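Local coordinates for type IV pilus biogenesis factor PilY1 (Pseudomonas aeruginosa, PDB 3HX6), which primes type IV pilus assembly and supports twitching motility and adhesion to host cells, and is represented here by its calcium-binding C-terminal domain, at residues D144-G148 and G149-T153; K351-E354 and N355-R359; E541-S545 and G546-T550; V495-L498 and A499-V503. The protein carries 3 engineered substitutions. All coordinates share one frame; numbering follows the deposited sequence.

Contact 1 of 4, residues D144-G148 and G149-T153; sequences DAFFG and GAWHT
Phe147 and Ala150 close a type I' beta hairpin between the first two strands of a four-stranded antiparallel sheet in the beta-propeller domain. Gly148 and Gly149 hold the two corners, both with positive phi. Ala145/His152 and Phe147/Ala150 are hydrogen-bonded pairs, each with bonds in both directions. Phe147 O serves two donors: Ala150 N (3.1 Å) arrives above the carbonyl plane, while His152 NE2 (2.9 Å from the same Phe147 O) comes from the opposite face, and this oxygen lies in the imidazole plane. The bond fixes the rotation of the imidazole, which packs against the Phe147 ring in an offset stack (centroids 4.0 Å apart, planes at 17°), His152 CD2 standing over the phenyl centre. A chi1 of 61° folds the Phe147 ring back over the partner strand. On the other face, at the non-hydrogen-bonded pair Phe146/Trp151, the edge of the Phe146 ring points at the face of Trp151: Phe146 CD2 lies 3.6 Å from Trp151 NE1, the phenyl and the five-membered ring are at 65°, and Phe146 CB stands over the six-membered ring. Farther along, Thr153 OG1 donates to Asp144 OD1 (2.9 Å) and also bonds Arg84, while Gln59 and Tyr74 bond Asp144 OD2. Phe77 of helix 74-82 packs on Asp144 and Thr153, and Trp208 of strand 208-213 in the following sheet touches Ala145 and Phe146.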
loop_
_atom_site.group_PDB
_atom_site.type_symbol
_atom_site.label_atom_id
_atom_site.label_comp_id
_atom_site.label_asym_id
_atom_site.label_seq_id
_atom_site.Cartn_x
_atom_site.Cartn_y
_atom_site.Cartn_z
ATOM N N ASP A 144 -18.756 -5.678 0.209
ATOM C CA ASP A 144 -19.633 -4.563 0.511
ATOM C C ASP A 144 -20.738 -4.622 -0.531
ATOM O O ASP A 144 -20.481 -4.899 -1.702
ATOM C CB ASP A 144 -18.885 -3.232 0.414
ATOM C CG ASP A 144 -17.962 -2.998 1.596
ATOM O OD1 ASP A 144 -18.094 -3.724 2.599
ATOM O OD2 ASP A 144 -17.116 -2.085 1.527
ATOM N N ALA A 145 -21.971 -4.400 -0.100
ATOM C CA ALA A 145 -23.101 -4.436 -1.012
ATOM C C ALA A 145 -24.118 -3.391 -0.585
ATOM O O ALA A 145 -24.137 -2.962 0.563
ATOM C CB ALA A 145 -23.737 -5.828 -1.013
ATOM N N PHE A 146 -24.968 -2.991 -1.516
ATOM C CA PHE A 146 -25.976 -1.989 -1.227
ATOM C C PHE A 146 -27.369 -2.587 -1.333
ATOM O O PHE A 146 -27.711 -3.204 -2.341
ATOM C CB PHE A 146 -25.816 -0.823 -2.205
ATOM C CG PHE A 146 -26.677 0.367 -1.894
ATOM C CD1 PHE A 146 -27.918 0.524 -2.499
ATOM C CD2 PHE A 146 -26.222 1.360 -1.027
ATOM C CE1 PHE A 146 -28.696 1.656 -2.253
ATOM C CE2 PHE A 146 -26.991 2.498 -0.771
ATOM C CZ PHE A 146 -28.229 2.646 -1.387
ATOM N N PHE A 147 -28.159 -2.421 -0.275
ATOM C CA PHE A 147 -29.534 -2.902 -0.248
ATOM C C PHE A 147 -30.228 -2.315 0.983
ATOM O O PHE A 147 -29.569 -1.873 1.928
ATOM C CB PHE A 147 -29.574 -4.436 -0.251
ATOM C CG PHE A 147 -28.904 -5.073 0.929
ATOM C CD1 PHE A 147 -29.609 -5.296 2.110
ATOM C CD2 PHE A 147 -27.572 -5.478 0.855
ATOM C CE1 PHE A 147 -29.000 -5.915 3.205
ATOM C CE2 PHE A 147 -26.953 -6.100 1.946
ATOM C CZ PHE A 147 -27.671 -6.319 3.122
ATOM N N GLY A 148 -31.553 -2.284 0.967
ATOM C CA GLY A 148 -32.261 -1.701 2.091
ATOM C C GLY A 148 -31.903 -0.228 2.172
ATOM O O GLY A 148 -31.968 0.385 3.237
ATOM N N GLY A 149 -31.500 0.333 1.034
ATOM C CA GLY A 149 -31.142 1.739 0.963
ATOM C C GLY A 149 -29.823 2.131 1.611
ATOM O O GLY A 149 -29.548 3.317 1.790
ATOM N N ALA A 150 -28.994 1.154 1.960
ATOM C CA ALA A 150 -27.719 1.472 2.587
ATOM C C ALA A 150 -26.612 0.481 2.254
ATOM O O ALA A 150 -26.863 -0.614 1.742
ATOM C CB ALA A 150 -27.897 1.549 4.100
ATOM N N TRP A 151 -25.382 0.881 2.541
ATOM C CA TRP A 151 -24.236 0.023 2.315
ATOM C C TRP A 151 -24.096 -0.901 3.514
ATOM O O TRP A 151 -24.381 -0.507 4.642
ATOM C CB TRP A 151 -22.963 0.852 2.147
ATOM C CG TRP A 151 -22.878 1.497 0.812
ATOM C CD1 TRP A 151 -23.228 2.772 0.491
ATOM C CD2 TRP A 151 -22.461 0.873 -0.404
ATOM N NE1 TRP A 151 -23.056 2.985 -0.855
ATOM C CE2 TRP A 151 -22.587 1.834 -1.429
ATOM C CE3 TRP A 151 -21.996 -0.409 -0.728
ATOM C CZ2 TRP A 151 -22.265 1.556 -2.762
ATOM C CZ3 TRP A 151 -21.675 -0.689 -2.059
ATOM C CH2 TRP A 151 -21.812 0.292 -3.056
ATOM N N HIS A 152 -23.671 -2.132 3.253
ATOM C CA HIS A 152 -23.478 -3.136 4.295
ATOM C C HIS A 152 -22.266 -3.941 3.886
ATOM O O HIS A 152 -21.841 -3.893 2.726
ATOM C CB HIS A 152 -24.643 -4.130 4.346
ATOM C CG HIS A 152 -25.990 -3.495 4.466
ATOM N ND1 HIS A 152 -26.613 -3.297 5.679
ATOM C CD2 HIS A 152 -26.836 -3.019 3.523
ATOM C CE1 HIS A 152 -27.786 -2.725 5.477
ATOM N NE2 HIS A 152 -27.946 -2.545 4.178
ATOM N N THR A 153 -21.707 -4.673 4.842
ATOM C CA THR A 153 -20.602 -5.566 4.548
ATOM C C THR A 153 -21.272 -6.906 4.783
ATOM O O THR A 153 -21.825 -7.158 5.859
ATOM C CB THR A 153 -19.415 -5.405 5.506
ATOM O OG1 THR A 153 -18.844 -4.099 5.350
ATOM C CG2 THR A 153 -18.352 -6.447 5.183
#

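Contact 2 of 4, residues K351-E354 and N355-R359; sequences KYFE and NADAR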
loop_
_atom_site.group_PDB
_atom_site.type_symbol
_atom_site.label_atom_id
_atom_site.label_comp_id
_atom_site.label_asym_id
_atom_site.label_seq_id
_atom_site.Cartn_x
_atom_site.Cartn_y
_atom_site.Cartn_z
ATOM N N LYS A 351 -10.522 -30.651 -9.917
ATOM C CA LYS A 351 -11.658 -30.853 -9.029
ATOM C C LYS A 351 -11.094 -31.501 -7.775
ATOM O O LYS A 351 -10.223 -32.366 -7.851
ATOM C CB LYS A 351 -12.747 -31.710 -9.699
ATOM C CG LYS A 351 -12.551 -33.207 -9.715
ATOM C CD LYS A 351 -13.717 -33.851 -10.480
ATOM C CE LYS A 351 -13.746 -35.361 -10.332
ATOM N NZ LYS A 351 -14.145 -35.769 -8.957
ATOM N N TYR A 352 -11.588 -31.071 -6.622
ATOM C CA TYR A 352 -11.056 -31.535 -5.350
ATOM C C TYR A 352 -12.120 -31.698 -4.267
ATOM O O TYR A 352 -11.773 -31.902 -3.104
ATOM C CB TYR A 352 -10.043 -30.482 -4.887
ATOM C CG TYR A 352 -8.959 -30.926 -3.936
ATOM C CD1 TYR A 352 -8.453 -30.037 -2.991
ATOM C CD2 TYR A 352 -8.373 -32.189 -4.031
ATOM C CE1 TYR A 352 -7.391 -30.381 -2.170
ATOM C CE2 TYR A 352 -7.299 -32.544 -3.206
ATOM C CZ TYR A 352 -6.816 -31.627 -2.281
ATOM O OH TYR A 352 -5.756 -31.936 -1.459
ATOM N N PHE A 353 -13.400 -31.613 -4.624
ATOM C CA PHE A 353 -14.445 -31.693 -3.606
ATOM C C PHE A 353 -14.800 -33.060 -3.049
ATOM O O PHE A 353 -15.264 -33.157 -1.917
ATOM C CB PHE A 353 -15.721 -30.982 -4.085
ATOM C CG PHE A 353 -16.436 -31.679 -5.205
ATOM C CD1 PHE A 353 -17.541 -32.480 -4.949
ATOM C CD2 PHE A 353 -16.022 -31.515 -6.518
ATOM C CE1 PHE A 353 -18.227 -33.106 -5.987
ATOM C CE2 PHE A 353 -16.696 -32.134 -7.562
ATOM C CZ PHE A 353 -17.803 -32.932 -7.297
ATOM N N GLU A 354 -14.584 -34.121 -3.818
ATOM C CA GLU A 354 -14.906 -35.456 -3.327
ATOM C C GLU A 354 -13.717 -36.102 -2.631
ATOM O O GLU A 354 -12.569 -35.760 -2.912
ATOM C CB GLU A 354 -15.381 -36.336 -4.481
ATOM C CG GLU A 354 -16.795 -36.025 -4.918
ATOM C CD GLU A 354 -17.195 -36.768 -6.167
ATOM O OE1 GLU A 354 -18.405 -36.786 -6.483
ATOM O OE2 GLU A 354 -16.298 -37.327 -6.836
ATOM N N ASN A 355 -13.991 -37.035 -1.723
ATOM C CA ASN A 355 -12.916 -37.715 -1.004
ATOM C C ASN A 355 -11.936 -38.331 -1.979
ATOM O O ASN A 355 -10.728 -38.205 -1.822
ATOM C CB ASN A 355 -13.471 -38.802 -0.079
ATOM C CG ASN A 355 -13.958 -38.243 1.241
ATOM O OD1 ASN A 355 -13.800 -37.050 1.518
ATOM N ND2 ASN A 355 -14.545 -39.100 2.069
ATOM N N ALA A 356 -12.469 -38.991 -2.996
ATOM C CA ALA A 356 -11.642 -39.627 -4.003
ATOM C C ALA A 356 -10.643 -38.645 -4.625
ATOM O O ALA A 356 -9.533 -39.034 -4.995
ATOM C CB ALA A 356 -12.529 -40.236 -5.087
ATOM N N ASP A 357 -11.033 -37.376 -4.733
ATOM C CA ASP A 357 -10.161 -36.360 -5.324
ATOM C C ASP A 357 -8.929 -36.084 -4.472
ATOM O O ASP A 357 -7.966 -35.477 -4.945
ATOM C CB ASP A 357 -10.925 -35.046 -5.543
ATOM C CG ASP A 357 -12.156 -35.224 -6.415
ATOM O OD1 ASP A 357 -12.072 -35.979 -7.405
ATOM O OD2 ASP A 357 -13.203 -34.603 -6.120
ATOM N N ALA A 358 -8.964 -36.523 -3.218
ATOM C CA ALA A 358 -7.841 -36.321 -2.312
ATOM C C ALA A 358 -6.597 -36.982 -2.886
ATOM O O ALA A 358 -5.477 -36.547 -2.625
ATOM C CB ALA A 358 -8.158 -36.902 -0.944
ATOM N N ARG A 359 -6.804 -38.035 -3.672
ATOM C CA ARG A 359 -5.705 -38.755 -4.304
ATOM C C ARG A 359 -5.433 -38.219 -5.698
ATOM O O ARG A 359 -6.355 -37.884 -6.441
ATOM C CB ARG A 359 -6.007 -40.252 -4.393
ATOM C CG ARG A 359 -5.593 -41.045 -3.162
ATOM C CD ARG A 359 -5.578 -42.537 -3.466
ATOM N NE ARG A 359 -4.793 -42.829 -4.665
ATOM C CZ ARG A 359 -4.558 -44.051 -5.135
ATOM N NH1 ARG A 359 -5.046 -45.115 -4.507
ATOM N NH2 ARG A 359 -3.841 -44.210 -6.241
HETATM O O HOH W 1 -4.619 -34.150 -1.248
#
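A three-residue salt-bridge network of Lys351, Glu354 and Asp357 closes a tight turn in the loop between strands 343-348 and 367-373. Its hub is the Asp357 carboxylate. Lys351 NZ meets the syn lone pair of Asp357 OD1 at 2.6 Å; beyond CG the lysine chain is extended, and a chi4 of 71° then turns the amine towards the carboxylate. The same NZ lies 3.4 Å from Glu354 OE2, so the ammonium group bridges two carboxylates whose planes are 11° apart. It probably offsets the repulsion between Glu354 OE2 and Asp357 OD2, 4.2 Å apart. The second carboxylate oxygen works on the backbone: Glu354 N donates to Asp357 OD2 (2.7 Å) on its anti side, somewhat out of plane. In return Asp357 N donates to Glu354 O (2.9 Å). Tyr352 meets the turn with its ring edge, Asp357 O lying in the ring plane 3.4 Å from Tyr352 CD2, and one water joins Tyr352 OH to Ala358 O. Helix 130-137 covers Tyr352, its His132 meeting that ring edge-to-face. Three successive i to i+3 backbone bonds, continued by Ala358 N to Asn355 O and Arg359 N to Ala356 O, make a single 3-10-like turn, and Asp357 OD2 on Glu354 N resembles one half of a capping box.

Contact 3 of 4, residues E541-S545 and G546-T550; sequences EVCSS and GECLT
Cys543 and Cys548 form the tight centre of this pairing, their SG atoms joined covalently at 2.0 Å with a chi3 of 100°. In both cysteines SG stands anti to the carbonyl carbon, and with Cys543 CA and Cys548 CA only 3.9 Å apart at this non-hydrogen-bonded pair, the two sulfurs can meet. One residue farther from the turn, Val542 and Leu549 exchange two nearly straight backbone bonds, Val542 N to Leu549 O at 2.9 Å and Leu549 N to Val542 O at 2.8 Å. Their side chains lie on the face away from the disulfide, where Val542 CG1 reaches Leu549 CB at 4.1 Å. This is a beta hairpin stapled by a cross-strand disulfide; strand 539-543 is also paired with 531-535, which makes a small three-stranded antiparallel sheet. On the disulfide's own face the buried Glu541 leans alongside the partner strand, its OE1 3.8 Å from Cys548 CB. The turn end is looser. There Ser544 N reaches Glu547 O only weakly, at 3.4 Å, and the bond from Glu547 N to Ser545 O is short but bent, and also weak. Gly546, exposed to solvent, rounds the turn with positive phi. Glu547 leads its carboxylate away from the hairpin to a salt bridge with Arg410.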
loop_
_atom_site.group_PDB
_atom_site.type_symbol
_atom_site.label_atom_id
_atom_site.label_comp_id
_atom_site.label_asym_id
_atom_site.label_seq_id
_atom_site.Cartn_x
_atom_site.Cartn_y
_atom_site.Cartn_z
ATOM N N GLU A 541 2.171 -7.273 -3.956
ATOM C CA GLU A 541 2.731 -8.537 -3.501
ATOM C C GLU A 541 1.668 -9.599 -3.636
ATOM O O GLU A 541 0.481 -9.306 -3.554
ATOM C CB GLU A 541 3.097 -8.501 -2.020
ATOM C CG GLU A 541 4.153 -7.530 -1.588
ATOM C CD GLU A 541 4.647 -7.868 -0.195
ATOM O OE1 GLU A 541 3.799 -8.159 0.677
ATOM O OE2 GLU A 541 5.875 -7.849 0.024
ATOM N N VAL A 542 2.101 -10.836 -3.823
ATOM C CA VAL A 542 1.173 -11.944 -3.903
ATOM C C VAL A 542 1.566 -12.849 -2.744
ATOM O O VAL A 542 2.733 -13.198 -2.584
ATOM C CB VAL A 542 1.285 -12.702 -5.252
ATOM C CG1 VAL A 542 2.684 -13.276 -5.434
ATOM C CG2 VAL A 542 0.241 -13.804 -5.306
ATOM N N CYS A 543 0.599 -13.195 -1.910
ATOM C CA CYS A 543 0.886 -14.043 -0.768
ATOM C C CYS A 543 0.091 -15.331 -0.852
ATOM O O CYS A 543 -0.959 -15.388 -1.488
ATOM C CB CYS A 543 0.521 -13.334 0.537
ATOM S SG CYS A 543 1.187 -11.653 0.798
ATOM N N SER A 544 0.600 -16.368 -0.203
ATOM C CA SER A 544 -0.080 -17.649 -0.179
ATOM C C SER A 544 -0.107 -18.135 1.261
ATOM O O SER A 544 -1.161 -18.183 1.898
ATOM C CB SER A 544 0.650 -18.665 -1.059
ATOM O OG SER A 544 1.961 -18.900 -0.584
ATOM N N SER A 545 1.068 -18.475 1.771
ATOM C CA SER A 545 1.202 -18.964 3.129
ATOM C C SER A 545 2.674 -18.949 3.489
ATOM O O SER A 545 3.508 -19.500 2.763
ATOM C CB SER A 545 0.658 -20.389 3.228
ATOM O OG SER A 545 0.794 -20.896 4.544
ATOM N N GLY A 546 2.987 -18.307 4.608
ATOM C CA GLY A 546 4.364 -18.223 5.049
ATOM C C GLY A 546 5.173 -17.221 4.249
ATOM O O GLY A 546 5.984 -16.484 4.812
ATOM N N GLU A 547 4.954 -17.180 2.938
ATOM C CA GLU A 547 5.695 -16.262 2.084
ATOM C C GLU A 547 4.829 -15.373 1.203
ATOM O O GLU A 547 3.809 -15.796 0.664
ATOM C CB GLU A 547 6.660 -17.037 1.176
ATOM C CG GLU A 547 8.046 -17.324 1.763
ATOM C CD GLU A 547 9.027 -16.168 1.582
ATOM O OE1 GLU A 547 9.310 -15.798 0.420
ATOM O OE2 GLU A 547 9.519 -15.634 2.601
ATOM N N CYS A 548 5.256 -14.125 1.079
ATOM C CA CYS A 548 4.603 -13.156 0.223
ATOM C C CYS A 548 5.712 -12.828 -0.756
ATOM O O CYS A 548 6.877 -12.750 -0.365
ATOM C CB CYS A 548 4.234 -11.886 0.981
ATOM S SG CYS A 548 2.765 -11.922 2.058
ATOM N N LEU A 549 5.373 -12.645 -2.022
ATOM C CA LEU A 549 6.389 -12.324 -3.009
ATOM C C LEU A 549 6.055 -11.022 -3.716
ATOM O O LEU A 549 4.967 -10.869 -4.271
ATOM C CB LEU A 549 6.504 -13.452 -4.036
ATOM C CG LEU A 549 6.805 -14.857 -3.503
ATOM C CD1 LEU A 549 6.746 -15.849 -4.651
ATOM C CD2 LEU A 549 8.172 -14.897 -2.842
ATOM N N THR A 550 6.984 -10.073 -3.672
ATOM C CA THR A 550 6.776 -8.809 -4.352
ATOM C C THR A 550 6.650 -9.192 -5.823
ATOM O O THR A 550 7.410 -10.023 -6.319
ATOM C CB THR A 550 7.986 -7.860 -4.173
ATOM O OG1 THR A 550 8.221 -7.639 -2.776
ATOM C CG2 THR A 550 7.716 -6.520 -4.853
#

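Contact 4 of 4, residues V495-L498 and A499-V503; sequences VFDL and ARQGV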
loop_
_atom_site.group_PDB
_atom_site.type_symbol
_atom_site.label_atom_id
_atom_site.label_comp_id
_atom_site.label_asym_id
_atom_site.label_seq_id
_atom_site.Cartn_x
_atom_site.Cartn_y
_atom_site.Cartn_z
ATOM N N VAL A 495 8.783 -11.663 -12.987
ATOM C CA VAL A 495 7.560 -11.403 -12.242
ATOM C C VAL A 495 7.718 -11.419 -10.732
ATOM O O VAL A 495 7.246 -10.513 -10.047
ATOM C CB VAL A 495 6.448 -12.426 -12.650
ATOM C CG1 VAL A 495 7.003 -13.839 -12.606
ATOM C CG2 VAL A 495 5.240 -12.314 -11.715
ATOM N N PHE A 496 8.392 -12.439 -10.218
ATOM C CA PHE A 496 8.559 -12.586 -8.782
ATOM C C PHE A 496 9.898 -12.148 -8.215
ATOM O O PHE A 496 10.944 -12.345 -8.828
ATOM C CB PHE A 496 8.361 -14.052 -8.377
ATOM C CG PHE A 496 7.042 -14.632 -8.788
ATOM C CD1 PHE A 496 5.872 -14.256 -8.146
ATOM C CD2 PHE A 496 6.974 -15.572 -9.811
ATOM C CE1 PHE A 496 4.649 -14.806 -8.512
ATOM C CE2 PHE A 496 5.756 -16.131 -10.189
ATOM C CZ PHE A 496 4.589 -15.744 -9.535
ATOM N N ASP A 497 9.856 -11.545 -7.036
ATOM C CA ASP A 497 11.091 -11.196 -6.361
ATOM C C ASP A 497 11.358 -12.449 -5.541
ATOM O O ASP A 497 10.898 -12.569 -4.410
ATOM C CB ASP A 497 10.931 -10.000 -5.423
ATOM C CG ASP A 497 12.109 -9.859 -4.471
ATOM O OD1 ASP A 497 13.250 -10.146 -4.901
ATOM O OD2 ASP A 497 11.905 -9.467 -3.302
ATOM N N LEU A 498 12.081 -13.394 -6.126
ATOM C CA LEU A 498 12.390 -14.647 -5.449
ATOM C C LEU A 498 13.585 -14.522 -4.518
ATOM O O LEU A 498 13.829 -15.395 -3.688
ATOM C CB LEU A 498 12.682 -15.731 -6.486
ATOM C CG LEU A 498 11.568 -16.022 -7.490
ATOM C CD1 LEU A 498 12.069 -17.006 -8.537
ATOM C CD2 LEU A 498 10.358 -16.589 -6.752
ATOM N N ALA A 499 14.323 -13.427 -4.663
ATOM C CA ALA A 499 15.525 -13.195 -3.876
ATOM C C ALA A 499 15.323 -12.410 -2.585
ATOM O O ALA A 499 16.297 -12.016 -1.947
ATOM C CB ALA A 499 16.556 -12.497 -4.745
ATOM N N ARG A 500 14.073 -12.189 -2.193
ATOM C CA ARG A 500 13.782 -11.431 -0.979
ATOM C C ARG A 500 14.494 -10.077 -0.999
ATOM O O ARG A 500 15.053 -9.646 0.011
ATOM C CB ARG A 500 14.224 -12.212 0.266
ATOM C CG ARG A 500 13.426 -13.472 0.540
ATOM C CD ARG A 500 13.858 -14.116 1.842
ATOM N NE ARG A 500 13.089 -15.321 2.124
ATOM C CZ ARG A 500 13.301 -16.124 3.161
ATOM N NH1 ARG A 500 14.267 -15.854 4.032
ATOM N NH2 ARG A 500 12.545 -17.201 3.326
ATOM N N GLN A 501 14.469 -9.411 -2.147
ATOM C CA GLN A 501 15.117 -8.113 -2.300
ATOM C C GLN A 501 14.216 -6.937 -1.937
ATOM O O GLN A 501 14.700 -5.855 -1.605
ATOM C CB GLN A 501 15.598 -7.933 -3.741
ATOM C CG GLN A 501 16.709 -8.873 -4.143
ATOM C CD GLN A 501 17.927 -8.710 -3.267
ATOM O OE1 GLN A 501 18.567 -7.660 -3.269
ATOM N NE2 GLN A 501 18.250 -9.745 -2.500
ATOM N N GLY A 502 12.905 -7.146 -1.997
ATOM C CA GLY A 502 11.993 -6.058 -1.699
ATOM C C GLY A 502 11.608 -5.405 -3.011
ATOM O O GLY A 502 10.798 -4.483 -3.060
ATOM N N VAL A 503 12.223 -5.884 -4.084
ATOM C CA VAL A 503 11.934 -5.402 -5.427
ATOM C C VAL A 503 12.208 -6.524 -6.405
ATOM O O VAL A 503 12.930 -7.471 -6.096
ATOM C CB VAL A 503 12.788 -4.183 -5.822
ATOM C CG1 VAL A 503 12.284 -2.953 -5.092
ATOM C CG2 VAL A 503 14.256 -4.447 -5.515
HETATM O O HOH W 2 11.647 -13.682 -2.161
#
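Asp497 folds its carboxylate onto the backbone of the segment Ala499-Val503, and side-chain-to-backbone hydrogen bonds carry this loop. Gln501 N donates to the syn lone pair of Asp497 OD1 at 3.1 Å and nearly straight, and leans weakly on OD2 as well. Gly502 N gives the second firm bond, 2.8 Å to Asp497 OD2, arriving from above the carboxylate plane. The aspartate is aimed there by a chi1 of 166°, which sets CG opposite the backbone N. A second kind of polar contact is less comfortable: Asp497 OD1 and Val503 O, both acceptors, are only 2.9 Å apart. The nearness of Val503 O would tend to disfavour a negative charge on Asp497, while the two amide donors would favour it; the coordinates do not settle the balance. Among the bonds made within one segment, Gln501 NE2 donates to Ala499 O at 3.0 Å, the oxygen close to the amide plane, which holds the folded glutamine side chain over its own loop. Water supplies a bridge, donating to Asp497 O (2.6 Å) and weakly accepting from Arg500 N. Carbon packing adds little; Gln501 CB lies against the carboxylate, 3.4 Å from Asp497 OD1. Ser508 OG hydrogen-bonds the Leu498 and Ala499 amides, and Tyr63 of the second subunit packs on Gln501 and Val503. The weak bond from Leu498 N to Phe496 O belongs to an inverse gamma turn centred on Asp497, whose carboxylate then takes the amides four and five residues on, within the loop between strands 477-483 and 510-511.

How the contacts relate
Along the chain the order is contact 1, contact 2, contact 4, contact 3. Contacts 1 and 2 both belong to the beta-propeller part of the chain, yet their centres are 37 Å apart: one is a sheet hairpin, its Trp151 side chain about 14 Å from the bound calcium, the other a turn in the loop between strands 343-348 and 367-373, two strands of the ten-stranded mixed sheet. Contacts 3 and 4 are neighbours, with centres 10 Å apart. Thr550 O and Asp497 N probably hydrogen-bond at 3.0 Å, and Leu549 CD1 packs on Phe496 CD1, so the disulfide hairpin near the C-terminus is joined to the 495-503 loop. Glu547 and Arg500 add a weak ion pair, near Glu79 of the second subunit.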